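Local coordinates for scaffolding protein (PDB 1G43) that carries a family IIIa cellulose-binding module, a calcium-binding beta-sandwich that probably attaches the cellulosome of Clostridium cellulolyticum to cellulose, at residues 44-49 with 145-150; 80-85 with 94-99; 6-11 with 154-159; 59-64 with 113-118. All blocks are in the same frame, centred on the assembly; numbering follows the deposited sequence.

Interaction 1. Residues 44-49 with 145-150; sequences RYYYTQ and KISAFV. With CA (calcium ion), chain B.
Arg44 reaches across to Phe149 with the outer part of its side chain, and the two side chains pass at a slant, the guanidinium and ring planes 50° apart. Phe149 offers the CE1–CZ side of its ring: CE1 lies 3.5 Å from Arg44 CD, and CZ 3.4 Å from Arg44 NH1, over one face of the guanidinium. The arginine chain is extended from CG to NE, which carries the charged group past Ser147 to the ring. NH1 is also held from its own strand, donating to Tyr46 OH at 3.0 Å with the hydroxyl somewhat out of the guanidinium plane. Nearer the backbone the fit is close, Ser147 OG standing 3.1 Å from Arg44 CB; the same oxygen meets the Tyr46 ring at its edge, in the ring plane, beside CE1. Directly opposed as an antiparallel hydrogen-bonded pair, Arg44 and Ser147 send their side chains to the same face of the sheet, with Arg44 N to Ser147 O at 2.8 Å and Ser147 N to Arg44 O at 3.2 Å. Tyr45 turns the other way, its CD1 touching Ile146 CG2 at 3.7 Å, in the layer where Phe10 and Val8 of strand 6-11 also pack. Beyond the strand, Thr48 chelates calcium through O and OG1, each 2.4 Å from the ion; water 1 binds it too, and Asp50, Asp127, Asn130 and Asp131 complete the site. The pair joins the middle strand of the sandwich's five-stranded antiparallel sheet to strand 147-150, and strand 41-47 runs on into the calcium-binding loop.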
loop_
_atom_site.group_PDB
_atom_site.type_symbol
_atom_site.label_atom_id
_atom_site.label_comp_id
_atom_site.label_asym_id
_atom_site.label_seq_id
_atom_site.Cartn_x
_atom_site.Cartn_y
_atom_site.Cartn_z
ATOM N N ARG A 44 2.084 -2.420 3.168
ATOM C CA ARG A 44 2.897 -1.471 3.911
ATOM C C ARG A 44 3.794 -0.586 3.044
ATOM O O ARG A 44 4.365 -1.038 2.047
ATOM C CB ARG A 44 3.776 -2.204 4.902
ATOM C CG ARG A 44 3.038 -2.946 5.973
ATOM C CD ARG A 44 4.049 -3.475 6.941
ATOM N NE ARG A 44 3.438 -4.011 8.133
ATOM C CZ ARG A 44 4.091 -4.785 8.994
ATOM N NH1 ARG A 44 5.363 -5.082 8.769
ATOM N NH2 ARG A 44 3.475 -5.278 10.061
ATOM N N TYR A 45 3.939 0.672 3.452
ATOM C CA TYR A 45 4.760 1.655 2.727
ATOM C C TYR A 45 5.641 2.363 3.749
ATOM O O TYR A 45 5.145 3.137 4.552
ATOM C CB TYR A 45 3.865 2.683 2.025
ATOM C CG TYR A 45 4.624 3.702 1.186
ATOM C CD1 TYR A 45 4.919 3.449 -0.139
ATOM C CD2 TYR A 45 5.088 4.888 1.744
ATOM C CE1 TYR A 45 5.673 4.347 -0.899
ATOM C CE2 TYR A 45 5.843 5.801 0.993
ATOM C CZ TYR A 45 6.135 5.513 -0.331
ATOM O OH TYR A 45 6.924 6.356 -1.074
ATOM N N TYR A 46 6.941 2.129 3.683
ATOM C CA TYR A 46 7.872 2.701 4.649
ATOM C C TYR A 46 8.455 4.084 4.318
ATOM O O TYR A 46 8.880 4.326 3.209
ATOM C CB TYR A 46 8.981 1.688 4.900
ATOM C CG TYR A 46 8.497 0.412 5.581
ATOM C CD1 TYR A 46 7.860 -0.603 4.859
ATOM C CD2 TYR A 46 8.681 0.231 6.943
ATOM C CE1 TYR A 46 7.427 -1.777 5.485
ATOM C CE2 TYR A 46 8.251 -0.925 7.583
ATOM C CZ TYR A 46 7.627 -1.931 6.852
ATOM O OH TYR A 46 7.239 -3.080 7.510
ATOM N N TYR A 47 8.493 4.984 5.293
ATOM C CA TYR A 47 8.994 6.338 5.053
ATOM C C TYR A 47 9.589 7.008 6.273
ATOM O O TYR A 47 9.520 6.473 7.388
ATOM C CB TYR A 47 7.855 7.232 4.562
ATOM C CG TYR A 47 6.735 7.389 5.578
ATOM C CD1 TYR A 47 5.865 6.337 5.840
ATOM C CD2 TYR A 47 6.550 8.578 6.284
ATOM C CE1 TYR A 47 4.842 6.446 6.762
ATOM C CE2 TYR A 47 5.515 8.709 7.226
ATOM C CZ TYR A 47 4.661 7.625 7.450
ATOM O OH TYR A 47 3.603 7.703 8.306
ATOM N N THR A 48 10.188 8.187 6.053
ATOM C CA THR A 48 10.725 8.975 7.152
ATOM C C THR A 48 9.767 10.138 7.332
ATOM O O THR A 48 9.471 10.888 6.408
ATOM C CB THR A 48 12.183 9.489 6.927
ATOM O OG1 THR A 48 12.337 10.005 5.602
ATOM C CG2 THR A 48 13.197 8.348 7.195
ATOM N N GLN A 49 9.260 10.246 8.540
ATOM C CA GLN A 49 8.287 11.249 8.933
ATOM C C GLN A 49 8.726 12.713 8.685
ATOM O O GLN A 49 7.925 13.553 8.309
ATOM C CB GLN A 49 7.992 11.012 10.421
ATOM C CG GLN A 49 6.685 11.551 10.895
ATOM C CD GLN A 49 6.368 11.142 12.324
ATOM O OE1 GLN A 49 7.140 11.391 13.254
ATOM N NE2 GLN A 49 5.217 10.516 12.501
ATOM N N LYS A 145 10.274 -2.687 -2.766
ATOM C CA LYS A 145 10.429 -1.948 -1.517
ATOM C C LYS A 145 9.111 -1.673 -0.761
ATOM O O LYS A 145 9.055 -0.868 0.180
ATOM C CB LYS A 145 11.188 -0.635 -1.744
ATOM C CG LYS A 145 12.674 -0.774 -2.052
ATOM C CD LYS A 145 13.378 -1.571 -0.992
ATOM C CE LYS A 145 14.871 -1.248 -0.928
ATOM N NZ LYS A 145 15.079 0.110 -0.332
ATOM N N ILE A 146 8.043 -2.335 -1.179
ATOM C CA ILE A 146 6.788 -2.202 -0.462
ATOM C C ILE A 146 6.433 -3.627 -0.082
ATOM O O ILE A 146 6.933 -4.579 -0.692
ATOM C CB ILE A 146 5.692 -1.530 -1.309
ATOM C CG1 ILE A 146 5.736 -2.011 -2.753
ATOM C CG2 ILE A 146 5.838 -0.012 -1.215
ATOM C CD1 ILE A 146 4.754 -3.121 -3.043
ATOM N N SER A 147 5.602 -3.803 0.930
ATOM C CA SER A 147 5.290 -5.158 1.340
ATOM C C SER A 147 3.823 -5.459 1.400
ATOM O O SER A 147 2.983 -4.575 1.612
ATOM C CB SER A 147 5.892 -5.425 2.691
ATOM O OG SER A 147 5.640 -4.309 3.508
ATOM N N ALA A 148 3.533 -6.735 1.210
ATOM C CA ALA A 148 2.186 -7.247 1.240
ATOM C C ALA A 148 2.221 -8.463 2.137
ATOM O O ALA A 148 3.084 -9.342 1.969
ATOM C CB ALA A 148 1.741 -7.633 -0.144
ATOM N N PHE A 149 1.293 -8.486 3.097
ATOM C CA PHE A 149 1.147 -9.573 4.060
ATOM C C PHE A 149 -0.205 -10.212 3.895
ATOM O O PHE A 149 -1.216 -9.532 3.730
ATOM C CB PHE A 149 1.222 -9.066 5.496
ATOM C CG PHE A 149 2.567 -8.558 5.889
ATOM C CD1 PHE A 149 2.982 -7.293 5.508
ATOM C CD2 PHE A 149 3.426 -9.353 6.625
ATOM C CE1 PHE A 149 4.242 -6.824 5.855
ATOM C CE2 PHE A 149 4.687 -8.894 6.977
ATOM C CZ PHE A 149 5.092 -7.614 6.581
ATOM N N VAL A 150 -0.222 -11.537 3.939
ATOM C CA VAL A 150 -1.471 -12.259 3.831
ATOM C C VAL A 150 -1.597 -13.063 5.093
ATOM O O VAL A 150 -0.714 -13.889 5.412
ATOM C CB VAL A 150 -1.456 -13.173 2.637
ATOM C CG1 VAL A 150 -2.631 -14.122 2.707
ATOM C CG2 VAL A 150 -1.530 -12.330 1.367
HETATM CA CA CA B . 10.883 11.658 4.594
HETATM O O HOH W 1 8.335 11.645 3.518
#

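Interaction 2. Residues 80-85 with 94-99; sequences SFKAVS and YLEVAL
Glu96 O is gripped twice, by Ser80 N at 2.9 Å and by water 2, which donates to it at 2.8 Å and also bonds to Ser80 OG. The return bond, from Glu96 N to Ser80 O at 2.8 Å, completes this hydrogen-bonded pair; Lys82 and Tyr94 form the next, and Phe81 and Leu95 the non-hydrogen-bonded pair between them. On the face of Ser80, Lys82, Tyr94 and Glu96, the Tyr94 ring leans over the strand of its partner. Tyr94 CG sits between the backbone N and the carbonyl carbon (chi1 71°), and the ring takes Lys82 CB over one face, 4.0 Å from CE2. Val84 CG2 comes to the ring edge, in plane, 3.8 Å from CD2. Lys82 runs on extended past the hydroxyl of Tyr94, and its NZ makes a weak salt bridge of 3.3 Å to Glu96 OE1. The opposite face is apolar, with Phe81 CE1 against Leu95 CD1 at 3.8 Å. Strand 77-88 is outermost in its five-stranded sheet, while strand 91-99 is flanked on its other side by strand 41-47; Phe81 and Leu95 look inward, onto Phe57 of strand 55-66 and Phe118 of strand 111-120.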
loop_
_atom_site.group_PDB
_atom_site.type_symbol
_atom_site.label_atom_id
_atom_site.label_comp_id
_atom_site.label_asym_id
_atom_site.label_seq_id
_atom_site.Cartn_x
_atom_site.Cartn_y
_atom_site.Cartn_z
ATOM N N SER A 80 -3.373 3.198 8.244
ATOM C CA SER A 80 -2.860 3.399 9.596
ATOM C C SER A 80 -1.400 3.781 9.545
ATOM O O SER A 80 -0.674 3.329 8.670
ATOM C CB SER A 80 -2.978 2.123 10.426
ATOM O OG SER A 80 -4.329 1.892 10.727
ATOM N N PHE A 81 -0.972 4.584 10.506
ATOM C CA PHE A 81 0.411 5.015 10.561
ATOM C C PHE A 81 1.067 4.570 11.869
ATOM O O PHE A 81 0.685 4.998 12.965
ATOM C CB PHE A 81 0.451 6.517 10.377
ATOM C CG PHE A 81 -0.109 6.960 9.063
ATOM C CD1 PHE A 81 0.610 6.756 7.878
ATOM C CD2 PHE A 81 -1.351 7.591 8.997
ATOM C CE1 PHE A 81 0.109 7.179 6.652
ATOM C CE2 PHE A 81 -1.865 8.021 7.768
ATOM C CZ PHE A 81 -1.128 7.814 6.594
ATOM N N LYS A 82 2.065 3.705 11.754
ATOM C CA LYS A 82 2.710 3.174 12.951
ATOM C C LYS A 82 4.218 3.356 12.926
ATOM O O LYS A 82 4.806 3.460 11.869
ATOM C CB LYS A 82 2.352 1.699 13.069
ATOM C CG LYS A 82 0.888 1.417 12.754
ATOM C CD LYS A 82 0.487 -0.056 12.979
ATOM C CE LYS A 82 -0.975 -0.249 12.548
ATOM N NZ LYS A 82 -1.569 -1.501 13.040
ATOM N N ALA A 83 4.843 3.384 14.094
ATOM C CA ALA A 83 6.279 3.556 14.150
ATOM C C ALA A 83 7.038 2.271 13.841
ATOM O O ALA A 83 6.515 1.159 13.960
ATOM C CB ALA A 83 6.684 4.052 15.505
ATOM N N VAL A 84 8.282 2.449 13.412
ATOM C CA VAL A 84 9.166 1.336 13.118
ATOM C C VAL A 84 10.168 1.405 14.260
ATOM O O VAL A 84 10.989 2.314 14.328
ATOM C CB VAL A 84 9.908 1.510 11.790
ATOM C CG1 VAL A 84 10.712 0.253 11.486
ATOM C CG2 VAL A 84 8.932 1.802 10.663
ATOM N N SER A 85 10.064 0.464 15.189
ATOM C CA SER A 85 10.969 0.415 16.351
ATOM C C SER A 85 11.734 -0.904 16.241
ATOM O O SER A 85 11.121 -1.967 16.175
ATOM C CB SER A 85 10.161 0.426 17.654
ATOM O OG SER A 85 10.822 1.149 18.679
ATOM N N TYR A 94 5.550 3.692 9.042
ATOM C CA TYR A 94 5.063 3.024 7.872
ATOM C C TYR A 94 3.567 3.116 7.745
ATOM O O TYR A 94 2.849 3.107 8.733
ATOM C CB TYR A 94 5.524 1.561 7.854
ATOM C CG TYR A 94 4.884 0.612 8.869
ATOM C CD1 TYR A 94 3.722 -0.107 8.556
ATOM C CD2 TYR A 94 5.487 0.371 10.111
ATOM C CE1 TYR A 94 3.185 -1.044 9.439
ATOM C CE2 TYR A 94 4.956 -0.565 11.000
ATOM C CZ TYR A 94 3.813 -1.263 10.657
ATOM O OH TYR A 94 3.291 -2.164 11.537
ATOM N N LEU A 95 3.099 3.245 6.516
ATOM C CA LEU A 95 1.678 3.277 6.259
ATOM C C LEU A 95 1.243 1.826 6.184
ATOM O O LEU A 95 1.955 1.011 5.636
ATOM C CB LEU A 95 1.382 3.945 4.909
ATOM C CG LEU A 95 0.037 3.623 4.236
ATOM C CD1 LEU A 95 -1.162 3.954 5.132
ATOM C CD2 LEU A 95 -0.027 4.383 2.934
ATOM N N GLU A 96 0.100 1.497 6.762
ATOM C CA GLU A 96 -0.408 0.147 6.636
ATOM C C GLU A 96 -1.790 0.254 6.047
ATOM O O GLU A 96 -2.670 0.849 6.645
ATOM C CB GLU A 96 -0.494 -0.591 7.962
ATOM C CG GLU A 96 -0.991 -2.017 7.757
ATOM C CD GLU A 96 -0.962 -2.838 9.023
ATOM O OE1 GLU A 96 -1.784 -2.571 9.922
ATOM O OE2 GLU A 96 -0.107 -3.737 9.120
ATOM N N VAL A 97 -1.967 -0.303 4.856
ATOM C CA VAL A 97 -3.260 -0.282 4.195
ATOM C C VAL A 97 -3.989 -1.594 4.473
ATOM O O VAL A 97 -3.412 -2.678 4.340
ATOM C CB VAL A 97 -3.097 -0.076 2.678
ATOM C CG1 VAL A 97 -4.445 -0.024 2.012
ATOM C CG2 VAL A 97 -2.364 1.213 2.406
ATOM N N ALA A 98 -5.245 -1.513 4.880
ATOM C CA ALA A 98 -6.012 -2.719 5.167
ATOM C C ALA A 98 -7.404 -2.556 4.608
ATOM O O ALA A 98 -7.755 -1.481 4.165
ATOM C CB ALA A 98 -6.086 -2.947 6.645
ATOM N N LEU A 99 -8.193 -3.625 4.627
ATOM C CA LEU A 99 -9.565 -3.579 4.126
ATOM C C LEU A 99 -10.525 -4.149 5.171
ATOM O O LEU A 99 -10.185 -5.085 5.893
ATOM C CB LEU A 99 -9.696 -4.349 2.810
ATOM C CG LEU A 99 -8.839 -3.845 1.641
ATOM C CD1 LEU A 99 -7.537 -4.595 1.620
ATOM C CD2 LEU A 99 -9.545 -4.057 0.334
HETATM O O HOH W 2 -4.775 0.244 8.451
#

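Interaction 3. Residues 6-11 with 154-159; sequences VSVQFN and LAYGST
Val8 bears on the flat face of Tyr156, one of the places where the two sheets of the beta-sandwich close on each other: strand 6-11 belongs to one sheet, and Ala155 belongs to strand 153-155, an outermost strand of the other. A classic beta bulge, in which Ala155 and Tyr156 both face Ala148, lets two consecutive side chains, Ala155 and Tyr156, project toward strand 6-11. The larger bump is the phenol ring. CG is anti to the backbone N (chi1 175°), on the way toward strand 6-11, and the ring lies flat against the Val8 backbone, with Val6 O and Ser7 CA near it at a slant. Val8 N stands 3.7 Å above the plane, over the centre of the Tyr156 ring. Val8 CB makes a CH-pi contact on this ring, 3.9 Å from the centroid and 27° off the normal, with CD2 its closest ring atom. The smaller bump is the Ala155 methyl, whose CB meets Val6 CG2 at 4.0 Å; Val6 O lies 3.8 Å from Tyr156 CB. At the far end of the ring, Tyr156 OH is hydrogen-bonded to Asp142 OD1 and lies 3.1 Å from Val8 O.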
loop_
_atom_site.group_PDB
_atom_site.type_symbol
_atom_site.label_atom_id
_atom_site.label_comp_id
_atom_site.label_asym_id
_atom_site.label_seq_id
_atom_site.Cartn_x
_atom_site.Cartn_y
_atom_site.Cartn_z
ATOM N N VAL A 6 0.630 -13.776 -3.551
ATOM C CA VAL A 6 0.182 -12.652 -4.383
ATOM C C VAL A 6 1.380 -11.972 -5.025
ATOM O O VAL A 6 2.502 -12.084 -4.550
ATOM C CB VAL A 6 -0.617 -11.598 -3.570
ATOM C CG1 VAL A 6 -1.767 -12.271 -2.885
ATOM C CG2 VAL A 6 0.273 -10.894 -2.556
ATOM N N SER A 7 1.130 -11.286 -6.123
ATOM C CA SER A 7 2.160 -10.548 -6.827
ATOM C C SER A 7 1.712 -9.092 -6.665
ATOM O O SER A 7 0.509 -8.828 -6.635
ATOM C CB SER A 7 2.124 -10.947 -8.305
ATOM O OG SER A 7 2.901 -10.075 -9.127
ATOM N N VAL A 8 2.634 -8.141 -6.574
ATOM C CA VAL A 8 2.191 -6.746 -6.434
ATOM C C VAL A 8 2.919 -5.710 -7.295
ATOM O O VAL A 8 4.139 -5.750 -7.430
ATOM C CB VAL A 8 2.296 -6.270 -4.972
ATOM C CG1 VAL A 8 1.840 -4.795 -4.881
ATOM C CG2 VAL A 8 1.470 -7.176 -4.059
ATOM N N GLN A 9 2.172 -4.799 -7.891
ATOM C CA GLN A 9 2.773 -3.739 -8.679
ATOM C C GLN A 9 2.490 -2.417 -7.995
ATOM O O GLN A 9 1.499 -2.279 -7.259
ATOM C CB GLN A 9 2.241 -3.733 -10.098
ATOM C CG GLN A 9 2.977 -4.689 -10.994
ATOM C CD GLN A 9 2.526 -4.575 -12.424
ATOM O OE1 GLN A 9 1.344 -4.766 -12.741
ATOM N NE2 GLN A 9 3.448 -4.248 -13.298
ATOM N N PHE A 10 3.346 -1.436 -8.256
ATOM C CA PHE A 10 3.248 -0.155 -7.594
ATOM C C PHE A 10 3.480 1.032 -8.531
ATOM O O PHE A 10 4.069 0.875 -9.586
ATOM C CB PHE A 10 4.285 -0.171 -6.467
ATOM C CG PHE A 10 4.508 1.152 -5.801
ATOM C CD1 PHE A 10 3.802 1.498 -4.670
ATOM C CD2 PHE A 10 5.450 2.031 -6.291
ATOM C CE1 PHE A 10 4.035 2.723 -4.013
ATOM C CE2 PHE A 10 5.690 3.239 -5.661
ATOM C CZ PHE A 10 4.983 3.591 -4.517
ATOM N N ASN A 11 2.988 2.209 -8.138
ATOM C CA ASN A 11 3.172 3.460 -8.889
ATOM C C ASN A 11 2.720 4.600 -7.982
ATOM O O ASN A 11 1.920 4.380 -7.073
ATOM C CB ASN A 11 2.394 3.446 -10.242
ATOM C CG ASN A 11 1.068 4.255 -10.230
ATOM O OD1 ASN A 11 1.041 5.466 -9.978
ATOM N ND2 ASN A 11 -0.037 3.574 -10.547
ATOM N N LEU A 154 4.506 -12.446 5.347
ATOM C CA LEU A 154 4.980 -11.792 4.127
ATOM C C LEU A 154 4.718 -12.622 2.895
ATOM O O LEU A 154 5.149 -13.771 2.823
ATOM C CB LEU A 154 6.487 -11.526 4.246
ATOM C CG LEU A 154 7.206 -10.705 3.176
ATOM C CD1 LEU A 154 6.757 -9.261 3.209
ATOM C CD2 LEU A 154 8.697 -10.759 3.470
ATOM N N ALA A 155 4.033 -12.039 1.916
ATOM C CA ALA A 155 3.710 -12.743 0.685
ATOM C C ALA A 155 4.434 -12.160 -0.527
ATOM O O ALA A 155 4.602 -12.843 -1.545
ATOM C CB ALA A 155 2.199 -12.722 0.460
ATOM N N TYR A 156 4.849 -10.897 -0.412
ATOM C CA TYR A 156 5.557 -10.183 -1.487
ATOM C C TYR A 156 6.400 -9.020 -0.933
ATOM O O TYR A 156 6.037 -8.384 0.067
ATOM C CB TYR A 156 4.563 -9.627 -2.500
ATOM C CG TYR A 156 5.187 -8.761 -3.581
ATOM C CD1 TYR A 156 5.726 -9.321 -4.747
ATOM C CD2 TYR A 156 5.281 -7.372 -3.412
ATOM C CE1 TYR A 156 6.354 -8.513 -5.716
ATOM C CE2 TYR A 156 5.904 -6.554 -4.370
ATOM C CZ TYR A 156 6.437 -7.127 -5.514
ATOM O OH TYR A 156 7.056 -6.302 -6.429
ATOM N N GLY A 157 7.538 -8.770 -1.577
ATOM C CA GLY A 157 8.401 -7.678 -1.170
ATOM C C GLY A 157 9.346 -7.900 -0.004
ATOM O O GLY A 157 9.732 -9.023 0.318
ATOM N N SER A 158 9.718 -6.801 0.640
ATOM C CA SER A 158 10.639 -6.854 1.762
ATOM C C SER A 158 10.335 -5.729 2.748
ATOM O O SER A 158 9.538 -4.839 2.444
ATOM C CB SER A 158 12.065 -6.711 1.249
ATOM O OG SER A 158 12.098 -5.690 0.268
ATOM N N THR A 159 10.975 -5.783 3.912
ATOM C CA THR A 159 10.794 -4.786 4.953
ATOM C C THR A 159 12.212 -4.284 5.270
ATOM O O THR A 159 13.174 -5.017 5.057
ATOM C CB THR A 159 10.251 -5.427 6.261
ATOM O OG1 THR A 159 11.267 -6.268 6.809
ATOM C CG2 THR A 159 9.033 -6.319 6.011
#

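Interaction 4. Residues 59-64 with 113-118; sequences CDHAGY and EIQTRF. Unlike the reference sequence in segment 59-64: Cys59 (reference Gly).
Arg117 meets Asp60 of the neighbouring strand in a two-nitrogen, side-on salt bridge, and its chain curls across to make it. From CB, which leaves the backbone to one side of the partner strand, CG is set between the backbone N and the carbonyl carbon (chi1 83°) and comes within 4.1 Å of Asp60 OD2. CD lies closer to that oxygen, 3.6 Å from OD2. A bend at chi3 (139°) then places NE 2.9 Å from Asp60 OD1, which receives it on its syn lone pair and itself lies in the guanidinium plane. NH2 reaches the same OD1 at 3.2 Å, from somewhat out of the carboxylate plane, and also donates to water 4. Carboxylate and guanidinium are nearly coplanar, 28° apart, and OD1 takes both N–H groups; the guanidinium also makes a cation-pi contact with Trp58. Asp60 OD2 in turn accepts from water 3.

Asp60 points at its partner strand because the register slips by one here. Gln115 O takes Asp60 N at 2.8 Å and, weakly, His61 N at 3.5 Å, while Gln115 N bonds straight to His61 O at 2.8 Å. Past this point the pairing is regular, Ala62 opposite Ile114 and Gly63 opposite Glu113. Asp60 and His61 both facing Gln115 make a classic beta bulge, set between two long antiparallel strands of the beta-sandwich.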
loop_
_atom_site.group_PDB
_atom_site.type_symbol
_atom_site.label_atom_id
_atom_site.label_comp_id
_atom_site.label_asym_id
_atom_site.label_seq_id
_atom_site.Cartn_x
_atom_site.Cartn_y
_atom_site.Cartn_z
ATOM N N CYS A 59 -8.345 7.023 0.370
ATOM C CA CYS A 59 -8.315 5.952 -0.638
ATOM C C CYS A 59 -9.120 6.586 -1.757
ATOM O O CYS A 59 -10.318 6.781 -1.608
ATOM C CB CYS A 59 -9.022 4.659 -0.220
ATOM S SG CYS A 59 -8.999 3.376 -1.561
ATOM N N ASP A 60 -8.455 6.930 -2.853
ATOM C CA ASP A 60 -9.115 7.557 -3.992
ATOM C C ASP A 60 -9.952 6.576 -4.823
ATOM O O ASP A 60 -10.934 6.962 -5.454
ATOM C CB ASP A 60 -8.079 8.237 -4.902
ATOM C CG ASP A 60 -7.269 9.305 -4.175
ATOM O OD1 ASP A 60 -7.835 10.003 -3.302
ATOM O OD2 ASP A 60 -6.062 9.450 -4.497
ATOM N N HIS A 61 -9.570 5.312 -4.808
ATOM C CA HIS A 61 -10.291 4.311 -5.584
ATOM C C HIS A 61 -9.756 2.921 -5.303
ATOM O O HIS A 61 -8.547 2.728 -5.190
ATOM C CB HIS A 61 -10.134 4.579 -7.080
ATOM C CG HIS A 61 -10.597 3.450 -7.935
ATOM N ND1 HIS A 61 -11.927 3.229 -8.216
ATOM C CD2 HIS A 61 -9.920 2.410 -8.473
ATOM C CE1 HIS A 61 -12.053 2.097 -8.881
ATOM N NE2 HIS A 61 -10.849 1.578 -9.049
ATOM N N ALA A 62 -10.664 1.963 -5.176
ATOM C CA ALA A 62 -10.277 0.581 -4.970
ATOM C C ALA A 62 -11.364 -0.271 -5.591
ATOM O O ALA A 62 -12.558 -0.017 -5.385
ATOM C CB ALA A 62 -10.137 0.269 -3.496
ATOM N N GLY A 63 -10.957 -1.281 -6.348
ATOM C CA GLY A 63 -11.942 -2.129 -6.984
ATOM C C GLY A 63 -11.403 -3.413 -7.563
ATOM O O GLY A 63 -10.181 -3.581 -7.713
ATOM N N TYR A 64 -12.327 -4.331 -7.870
ATOM C CA TYR A 64 -11.968 -5.620 -8.459
ATOM C C TYR A 64 -13.155 -6.390 -9.042
ATOM O O TYR A 64 -14.321 -6.127 -8.742
ATOM C CB TYR A 64 -11.230 -6.496 -7.445
ATOM C CG TYR A 64 -12.095 -6.968 -6.301
ATOM C CD1 TYR A 64 -12.812 -8.165 -6.388
ATOM C CD2 TYR A 64 -12.210 -6.219 -5.139
ATOM C CE1 TYR A 64 -13.624 -8.600 -5.337
ATOM C CE2 TYR A 64 -13.009 -6.642 -4.097
ATOM C CZ TYR A 64 -13.712 -7.836 -4.196
ATOM O OH TYR A 64 -14.473 -8.276 -3.135
ATOM N N GLU A 113 -7.110 -3.233 -7.436
ATOM C CA GLU A 113 -6.354 -1.998 -7.566
ATOM C C GLU A 113 -6.728 -1.112 -6.386
ATOM O O GLU A 113 -7.896 -0.926 -6.089
ATOM C CB GLU A 113 -6.669 -1.298 -8.878
ATOM C CG GLU A 113 -5.870 -0.010 -9.040
ATOM C CD GLU A 113 -6.080 0.672 -10.384
ATOM O OE1 GLU A 113 -6.954 0.220 -11.167
ATOM O OE2 GLU A 113 -5.370 1.661 -10.658
ATOM N N ILE A 114 -5.719 -0.582 -5.709
ATOM C CA ILE A 114 -5.919 0.230 -4.524
ATOM C C ILE A 114 -5.114 1.524 -4.609
ATOM O O ILE A 114 -3.893 1.494 -4.490
ATOM C CB ILE A 114 -5.474 -0.563 -3.293
ATOM C CG1 ILE A 114 -6.170 -1.921 -3.287
ATOM C CG2 ILE A 114 -5.798 0.200 -2.031
ATOM C CD1 ILE A 114 -5.860 -2.753 -2.082
ATOM N N GLN A 115 -5.794 2.652 -4.798
ATOM C CA GLN A 115 -5.111 3.936 -4.929
ATOM C C GLN A 115 -5.315 4.755 -3.701
ATOM O O GLN A 115 -6.436 5.070 -3.333
ATOM C CB GLN A 115 -5.572 4.686 -6.177
ATOM C CG GLN A 115 -5.311 3.866 -7.447
ATOM C CD GLN A 115 -5.547 4.652 -8.733
ATOM O OE1 GLN A 115 -6.664 5.050 -9.043
ATOM N NE2 GLN A 115 -4.482 4.870 -9.489
ATOM N N THR A 116 -4.195 5.088 -3.073
ATOM C CA THR A 116 -4.201 5.813 -1.822
ATOM C C THR A 116 -3.227 6.979 -1.795
ATOM O O THR A 116 -2.282 7.075 -2.599
ATOM C CB THR A 116 -3.793 4.889 -0.648
ATOM O OG1 THR A 116 -2.364 4.745 -0.649
ATOM C CG2 THR A 116 -4.414 3.489 -0.793
ATOM N N ARG A 117 -3.471 7.863 -0.834
ATOM C CA ARG A 117 -2.603 8.995 -0.628
ATOM C C ARG A 117 -2.769 9.481 0.798
ATOM O O ARG A 117 -3.754 9.163 1.465
ATOM C CB ARG A 117 -2.911 10.120 -1.642
ATOM C CG ARG A 117 -4.077 11.066 -1.283
ATOM C CD ARG A 117 -4.478 11.943 -2.477
ATOM N NE ARG A 117 -5.925 12.043 -2.541
ATOM C CZ ARG A 117 -6.618 13.100 -2.164
ATOM N NH1 ARG A 117 -5.999 14.180 -1.701
ATOM N NH2 ARG A 117 -7.933 13.060 -2.204
ATOM N N PHE A 118 -1.778 10.208 1.276
ATOM C CA PHE A 118 -1.868 10.788 2.589
ATOM C C PHE A 118 -1.048 12.081 2.647
ATOM O O PHE A 118 -0.119 12.281 1.873
ATOM C CB PHE A 118 -1.470 9.797 3.697
ATOM C CG PHE A 118 -0.048 9.363 3.671
ATOM C CD1 PHE A 118 0.351 8.284 2.894
ATOM C CD2 PHE A 118 0.888 9.979 4.483
ATOM C CE1 PHE A 118 1.665 7.814 2.934
ATOM C CE2 PHE A 118 2.204 9.524 4.535
ATOM C CZ PHE A 118 2.594 8.432 3.756
HETATM O O HOH W 3 -3.984 7.644 -5.282
HETATM O O HOH W 4 -9.881 10.975 -2.490
#

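How the interactions relate
The four contacts are nested along the chain: interaction 3 encloses interaction 1, which encloses interaction 4, which encloses interaction 2. Interactions 1 and 2, with centres 8 Å apart, lie in one five-stranded sheet, where strands 41-47 and 91-99 are neighbours. Segment 154-159 of interaction 3 begins within strand 153-155, an outermost strand of the same sheet beside strand 147-150; the other segment, 6-11, belongs to the second sheet, as does interaction 4. Interactions 3 and 4 lie on opposite sides of the chain's centre, their centres about 16 Å apart. Phe118 of interaction 4 packs on Phe81, Leu95 and Tyr47, so the two sheets meet in a shared core that joins chain ends and middle.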